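DNA endonuclease I-CeuI (Chlamydomonas eugametos, PDB 2EX5) cuts DNA at a degenerate recognition sequence of 17 to 19 base pairs, a magnesium-dependent staggered cleavage that drives intron homing. Local coordinates at residues I109-K112 with S113-A117; F144-P147 with E148-K151; L8-D11 with K12-L16. The protein carries 1 engineered substitution. All coordinates share one frame; numbering follows the deposited sequence.

In the fold
The three contacts are all local, each round a turn or along the first turn of a helix, and none is truly core. Interaction 1 leaves edge strand 108-111 of the DNA-binding sheet and is partly buried; side-chain bonds to carbonyls and nucleotides dominate it. Interaction 3 is a surface contact starting helix 10-26, made of backbone bonds and a leucine pair. These two touch: Leu-13 packs on His-111, and Leu-8 N probably hydrogen-bonds to Asn-116 O. Interaction 2, also partly buried, starts helix 147-164 beside the second subunit, with its centre about 28 Å from that of interaction 1 and about 37 Å from that of interaction 3. Its N-cap is serine; that of interaction 3 is proline.

Interaction 1 of 3, residues I109-K112 with S113-A117; sequences IRHK and SGSNA. With nucleotides of chain A; nucleotides of chain B.
His-111 reaches across the type II beta turn from Lys-112 to Ser-115 and binds its last residue. The turn follows edge strand 108-111, which belongs to the antiparallel DNA-binding sheet of this LAGLIDADG endonuclease. Two side chains, His-111 and Ser-115, donate to carbonyls here. His-111 NE2 donates to Ser-115 O at 3.0 Å. The acceptor lies in the imidazole plane, but the donor stands above the carbonyl plane. Ser-115 OG donates to Lys-112 O at 2.8 Å, on a lone pair. Ser-115 N adds a weak backbone bond to the same oxygen. Gly-114 has a positive phi of 72°, as its place in the turn requires.

The DNA contacts are polar too. The extended Arg-110 chain brings NH1 to DC7 OP2 of chain A at 3.1 Å, nearly straight and in the guanidinium plane. DC7 C2' sits over one guanidinium face. A leucine in place of Arg-110 would probably cost this phosphate the guanidinium bond and its charge. Lys-112 points its end at DG16 of chain B; the bond from NZ to N7 is weak and its placing doubtful. Ser-113 OG is turned anti to the backbone N (chi1 160°) and donates to DG9 OP2 of chain A at 3.1 Å.

Interaction 2 of 3, residues F144-P147 with E148-K151; sequences FSSP and EKVK
Ser-145 and Ser-146 pack against the first turn of helix 147-164. The tight side lies between Ser-145, Lys-149 and Val-150. Ser-145 OG rests 3.3 Å from Lys-149 CB. Ser-145 CB meets the Val-150 CG2 methyl at 3.7 Å. That methyl also lies close to Ser-146 O, because Val-150 holds CG2 beside its own backbone N and CG1 anti to it (chi1 176°). The polar end of Ser-145 is used elsewhere: its OG is hydrogen-bonded to Glu-60, which also takes the backbone N-H of Ser-146.

Ser-146 is the N-cap of the helix. Its OG sits between the backbone N and the carbonyl carbon (chi1 74°). From there Ser-146 OG accepts a weak capping bond from Lys-149 N at 3.4 Å. The main chain carries the stronger bonds. Val-150 N donates to Ser-146 O at 3.2 Å, almost straight at 177°. Lys-149 N shares that oxygen weakly. Lys-151 N donates to Pro-147 O at 3.1 Å.

Pro-147 and Lys-151 form the looser, exposed side. The Pro-147 ring touches little beyond the next backbone N. Lys-151 CB lies near Pro-147 O, and the end of the chain leads away.

The buried Glu-148 faces the second subunit instead, and this helix start forms part of the homodimer contact. A water lies 2.6 Å from Ser-146 OG and donates a weak bond to Glu-148 OE1. The extended Glu-148 chain carries OE1 on to Asn-92 of the second subunit. Lys-95 NZ of that subunit is hydrogen-bonded to Ser-145 O. Arg-89 of that subunit packs on Lys-149, whose side chain is about 6 Å from Gly-61, a magnesium-site residue.

Interaction 3 of 3, residues L8-D11 with K12-L16; sequences LPQD and KLEEL
Pro-9 O is gripped by two backbone N-H groups. Leu-13 N donates to Pro-9 O at 3.2 Å, in the carbonyl plane. Lys-12 N adds a weak bond to Pro-9 O at 3.0 Å. Pro-9 is the N-cap of helix 10-26, so this oxygen takes the first helical bonds. The next two are ordinary i to i+4 helix bonds: Glu-14 N donates to Gln-10 O, and Glu-15 N to Asp-11 O. The last donor stands above the carbonyl plane, 36° out of it.

Side chains pack round the first turn. Leu-8 comes from before the cap, and its CD1 lies 3.4 Å from Leu-13 CD2, tighter than usual. The Leu-8 CG is anti to the backbone N (chi1 -168°), which directs the branch toward the helix. Leu-8 also crosses Lys-12 at about a right angle, with CD1 3.7 Å from Lys-12 CB. Lys-12 CG meets the Pro-9 ring at CG, 3.6 Å away. Asp-11 lies alongside Lys-12, pointing the same way. Asp-11 OD1 and Lys-12 NZ are 4.8 Å apart and do not touch.

Leu-8 reaches on to Val-91 and Ala-117, while Lys-12 packs on Leu-39 of helix 29-40. Leu-13 packs on His-111, joining helix 10-26 to the turn after strand 108-111. The helix start thus rests on backbone bonds, leucine packing and the Pro-9 and Lys-12 carbons, and the nearby Asp-11 and Lys-12 charges would probably add a mild attraction at most.

Interaction 1 of 3, residues I109-K112 with S113-A117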
# COMPACT_ATOMS: atom_id res chain seq x y z
N ILE C 109 13.42 4.81 11.74
CA ILE C 109 12.00 4.76 12.03
C ILE C 109 11.59 5.80 13.08
O ILE C 109 12.13 5.88 14.21
CB ILE C 109 11.57 3.37 12.47
CG1 ILE C 109 11.76 2.38 11.29
CG2 ILE C 109 10.16 3.39 12.98
CD1 ILE C 109 11.45 0.97 11.58
N ARG C 110 10.60 6.62 12.73
CA ARG C 110 10.19 7.64 13.63
C ARG C 110 8.66 7.70 13.59
O ARG C 110 8.07 7.20 12.65
CB ARG C 110 10.84 8.97 13.26
CG ARG C 110 12.35 8.91 13.02
CD ARG C 110 13.04 10.38 13.17
NE ARG C 110 14.43 10.56 12.66
CZ ARG C 110 14.80 10.47 11.37
NH1 ARG C 110 16.08 10.66 10.98
NH2 ARG C 110 13.91 10.17 10.44
N HIS C 111 8.03 8.27 14.62
CA HIS C 111 6.62 8.51 14.64
C HIS C 111 6.28 9.63 13.63
O HIS C 111 6.93 10.69 13.59
CB HIS C 111 6.17 8.89 16.07
CG HIS C 111 4.73 9.31 16.17
ND1 HIS C 111 4.36 10.60 16.48
CD2 HIS C 111 3.58 8.63 15.95
CE1 HIS C 111 3.04 10.69 16.50
NE2 HIS C 111 2.54 9.49 16.19
N LYS C 112 5.28 9.39 12.80
CA LYS C 112 4.72 10.47 11.98
C LYS C 112 3.98 11.49 12.81
O LYS C 112 2.86 11.24 13.35
CB LYS C 112 3.78 9.95 10.91
CG LYS C 112 3.13 11.05 10.15
CD LYS C 112 2.20 10.39 9.09
CE LYS C 112 2.23 11.13 7.87
NZ LYS C 112 3.48 10.79 7.04
N SER C 113 4.60 12.66 12.90
CA SER C 113 4.03 13.77 13.58
C SER C 113 2.56 13.94 13.21
O SER C 113 2.20 13.91 12.03
CB SER C 113 4.85 14.99 13.19
OG SER C 113 4.11 16.16 13.43
N GLY C 114 1.73 14.11 14.23
CA GLY C 114 0.30 14.36 14.12
C GLY C 114 -0.53 13.17 13.68
O GLY C 114 -1.58 13.31 13.02
N SER C 115 -0.08 11.96 14.02
CA SER C 115 -0.90 10.82 13.62
C SER C 115 -1.16 10.09 14.91
O SER C 115 -0.38 10.24 15.80
CB SER C 115 -0.16 9.92 12.59
OG SER C 115 0.91 9.28 13.22
N ASN C 116 -2.25 9.33 14.96
CA ASN C 116 -2.55 8.39 16.06
C ASN C 116 -1.35 7.54 16.37
O ASN C 116 -0.84 7.62 17.45
CB ASN C 116 -3.85 7.59 15.83
CG ASN C 116 -5.07 8.52 15.87
OD1 ASN C 116 -4.95 9.70 16.24
ND2 ASN C 116 -6.23 8.03 15.46
N ALA C 117 -0.84 6.81 15.36
CA ALA C 117 0.04 5.64 15.64
C ALA C 117 0.82 5.20 14.38
O ALA C 117 1.42 4.05 14.30
CB ALA C 117 -0.75 4.52 16.33
P DC A 7 18.37 12.44 13.47
OP1 DC A 7 18.31 12.54 14.95
OP2 DC A 7 18.61 11.10 12.80
O5' DC A 7 16.96 13.22 13.19
C5' DC A 7 16.74 14.48 13.96
C4' DC A 7 15.40 15.11 13.67
O4' DC A 7 15.55 15.83 12.41
C3' DC A 7 14.24 14.13 13.46
O3' DC A 7 13.06 14.67 13.88
C2' DC A 7 14.08 14.04 11.95
C1' DC A 7 14.44 15.50 11.61
N1 DC A 7 14.51 15.67 10.15
C2 DC A 7 14.13 16.88 9.53
O2 DC A 7 13.85 17.83 10.25
N3 DC A 7 14.12 16.96 8.19
C4 DC A 7 14.47 15.92 7.49
N4 DC A 7 14.55 16.02 6.17
C5 DC A 7 14.87 14.73 8.10
C6 DC A 7 14.90 14.63 9.42
P DG B 16 -0.24 4.85 0.25
OP1 DG B 16 -0.83 6.12 -0.16
OP2 DG B 16 -0.68 3.65 -0.50
O5' DG B 16 1.37 4.94 0.39
C5' DG B 16 2.35 5.51 -0.44
C4' DG B 16 2.01 7.00 -0.79
O4' DG B 16 1.52 7.94 0.24
C3' DG B 16 3.14 7.74 -1.35
O3' DG B 16 2.52 8.21 -2.66
C2' DG B 16 3.51 8.76 -0.26
C1' DG B 16 2.15 9.19 0.27
N9 DG B 16 2.19 9.73 1.69
C8 DG B 16 2.77 9.14 2.80
N7 DG B 16 2.74 9.84 3.88
C5 DG B 16 2.04 10.99 3.49
C6 DG B 16 1.62 12.11 4.24
O6 DG B 16 1.88 12.26 5.46
N1 DG B 16 0.95 13.12 3.49
C2 DG B 16 0.73 12.96 2.11
N2 DG B 16 0.06 13.85 1.35
N3 DG B 16 1.05 11.87 1.48
C4 DG B 16 1.71 10.94 2.19
P DG A 9 6.79 18.23 15.43
OP1 DG A 9 6.79 19.32 16.46
OP2 DG A 9 6.04 16.96 15.70
O5' DG A 9 6.39 18.93 14.01
C5' DG A 9 6.84 20.29 13.81
C4' DG A 9 6.37 20.84 12.50
O4' DG A 9 7.03 20.25 11.32
C3' DG A 9 4.88 20.59 12.35
O3' DG A 9 4.37 21.84 11.86
C2' DG A 9 4.78 19.46 11.31
C1' DG A 9 6.08 19.61 10.47
N9 DG A 9 6.55 18.31 9.92
C8 DG A 9 6.95 17.19 10.66
N7 DG A 9 7.27 16.16 9.95
C5 DG A 9 7.09 16.61 8.61
C6 DG A 9 7.29 16.02 7.31
O6 DG A 9 7.68 14.87 7.00
N1 DG A 9 6.91 16.86 6.19
C2 DG A 9 6.46 18.13 6.29
N2 DG A 9 6.14 18.75 5.08
N3 DG A 9 6.36 18.72 7.52
C4 DG A 9 6.63 17.93 8.60

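Interaction 2 of 3, residues F144-P147 with E148-K151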
# COMPACT_ATOMS: atom_id res chain seq x y z
N PHE C 144 8.30 -5.96 -11.71
CA PHE C 144 6.86 -6.09 -11.47
C PHE C 144 6.18 -4.74 -11.31
O PHE C 144 4.99 -4.66 -11.02
CB PHE C 144 6.64 -6.97 -10.22
CG PHE C 144 7.63 -8.12 -10.08
CD1 PHE C 144 7.43 -9.34 -10.74
CD2 PHE C 144 8.76 -7.99 -9.31
CE1 PHE C 144 8.32 -10.44 -10.57
CE2 PHE C 144 9.67 -9.08 -9.15
CZ PHE C 144 9.40 -10.30 -9.76
N SER C 145 6.90 -3.65 -11.47
CA SER C 145 6.36 -2.37 -11.20
C SER C 145 5.55 -1.77 -12.37
O SER C 145 5.70 -2.16 -13.52
CB SER C 145 7.53 -1.44 -10.82
OG SER C 145 7.08 -0.36 -10.06
N SER C 146 4.69 -0.82 -12.04
CA SER C 146 3.89 -0.06 -13.04
C SER C 146 4.80 0.84 -13.83
O SER C 146 5.84 1.24 -13.33
CB SER C 146 2.75 0.78 -12.37
OG SER C 146 3.33 1.92 -11.73
N PRO C 147 4.46 1.12 -15.10
CA PRO C 147 5.21 2.12 -15.82
C PRO C 147 5.57 3.41 -15.10
O PRO C 147 6.69 3.85 -15.21
CB PRO C 147 4.34 2.37 -17.09
CG PRO C 147 3.84 0.91 -17.41
CD PRO C 147 3.48 0.42 -15.98
N GLU C 148 4.60 4.10 -14.47
CA GLU C 148 4.91 5.31 -13.71
C GLU C 148 6.00 5.11 -12.68
O GLU C 148 6.81 5.96 -12.51
CB GLU C 148 3.67 5.79 -12.95
CG GLU C 148 3.88 7.21 -12.55
CD GLU C 148 2.91 7.69 -11.55
OE1 GLU C 148 1.92 6.94 -11.28
OE2 GLU C 148 3.13 8.84 -11.05
N LYS C 149 5.98 4.00 -11.95
CA LYS C 149 6.85 3.91 -10.75
C LYS C 149 8.24 3.64 -11.25
O LYS C 149 9.15 4.21 -10.74
CB LYS C 149 6.38 2.81 -9.72
CG LYS C 149 5.65 3.23 -8.41
CD LYS C 149 4.56 4.20 -8.57
CE LYS C 149 4.39 5.08 -7.31
NZ LYS C 149 3.68 4.40 -6.21
N VAL C 150 8.38 2.80 -12.29
CA VAL C 150 9.64 2.52 -13.03
C VAL C 150 10.26 3.79 -13.51
O VAL C 150 11.45 4.03 -13.31
CB VAL C 150 9.44 1.52 -14.28
CG1 VAL C 150 10.71 1.31 -15.12
CG2 VAL C 150 8.87 0.26 -13.84
N LYS C 151 9.48 4.65 -14.12
CA LYS C 151 10.03 5.95 -14.56
C LYS C 151 10.45 6.84 -13.36
O LYS C 151 11.40 7.59 -13.47
CB LYS C 151 8.98 6.66 -15.45
CG LYS C 151 9.15 8.13 -15.61
CD LYS C 151 7.82 8.71 -16.22
CE LYS C 151 6.62 8.92 -15.12
NZ LYS C 151 5.43 9.76 -15.71
O HOH W 1 1.90 3.68 -10.36

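Interaction 3 of 3, residues L8-D11 with K12-L16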
# COMPACT_ATOMS: atom_id res chain seq x y z
N LEU C 8 -0.61 5.64 19.72
CA LEU C 8 0.54 4.90 20.22
C LEU C 8 0.92 5.51 21.60
O LEU C 8 1.05 6.71 21.73
CB LEU C 8 1.69 5.08 19.21
CG LEU C 8 3.02 4.35 19.10
CD1 LEU C 8 3.96 5.13 19.84
CD2 LEU C 8 3.02 2.92 19.59
N PRO C 9 1.08 4.68 22.63
CA PRO C 9 1.14 5.36 23.96
C PRO C 9 2.46 6.11 24.16
O PRO C 9 3.46 5.79 23.53
CB PRO C 9 0.97 4.22 24.93
CG PRO C 9 1.62 3.04 24.18
CD PRO C 9 1.23 3.23 22.74
N GLN C 10 2.43 7.10 25.04
CA GLN C 10 3.50 8.09 25.13
C GLN C 10 4.78 7.53 25.67
O GLN C 10 5.85 8.07 25.41
CB GLN C 10 3.01 9.32 25.91
CG GLN C 10 2.95 10.65 25.07
CD GLN C 10 4.25 11.50 25.21
OE1 GLN C 10 4.82 11.59 26.31
NE2 GLN C 10 4.73 12.09 24.11
N ASP C 11 4.68 6.40 26.36
CA ASP C 11 5.87 5.71 26.85
C ASP C 11 6.69 5.12 25.70
O ASP C 11 7.94 5.09 25.75
CB ASP C 11 5.51 4.60 27.87
CG ASP C 11 5.33 3.21 27.23
OD1 ASP C 11 4.22 2.93 26.71
OD2 ASP C 11 6.27 2.38 27.25
N LYS C 12 5.96 4.63 24.68
CA LYS C 12 6.56 4.10 23.44
C LYS C 12 7.15 5.22 22.60
O LYS C 12 8.27 5.10 22.14
CB LYS C 12 5.54 3.29 22.64
CG LYS C 12 5.03 2.09 23.33
CD LYS C 12 5.61 0.82 22.82
CE LYS C 12 5.21 -0.35 23.70
NZ LYS C 12 3.78 -0.64 23.59
N LEU C 13 6.40 6.31 22.42
CA LEU C 13 6.93 7.47 21.73
C LEU C 13 8.26 7.94 22.30
O LEU C 13 9.21 8.18 21.55
CB LEU C 13 5.93 8.62 21.75
CG LEU C 13 4.76 8.61 20.77
CD1 LEU C 13 4.18 9.98 20.74
CD2 LEU C 13 5.30 8.25 19.40
N GLU C 14 8.33 8.04 23.64
CA GLU C 14 9.55 8.52 24.34
C GLU C 14 10.69 7.59 24.22
O GLU C 14 11.83 7.99 23.94
CB GLU C 14 9.25 8.75 25.83
CG GLU C 14 9.68 10.22 26.20
CD GLU C 14 8.81 11.20 25.47
OE1 GLU C 14 7.57 10.91 25.42
OE2 GLU C 14 9.35 12.18 24.93
N GLU C 15 10.36 6.31 24.36
CA GLU C 15 11.31 5.23 24.15
C GLU C 15 11.88 5.16 22.72
O GLU C 15 13.05 5.00 22.56
CB GLU C 15 10.66 3.96 24.59
CG GLU C 15 11.65 2.82 24.80
CD GLU C 15 12.62 3.09 25.92
OE1 GLU C 15 13.87 2.90 25.71
OE2 GLU C 15 12.11 3.54 26.96
N LEU C 16 11.05 5.31 21.69
CA LEU C 16 11.51 5.54 20.28
C LEU C 16 12.44 6.75 20.12
O LEU C 16 13.48 6.69 19.40
CB LEU C 16 10.29 5.69 19.32
CG LEU C 16 10.44 5.60 17.78
CD1 LEU C 16 11.35 4.40 17.43
CD2 LEU C 16 9.09 5.45 17.08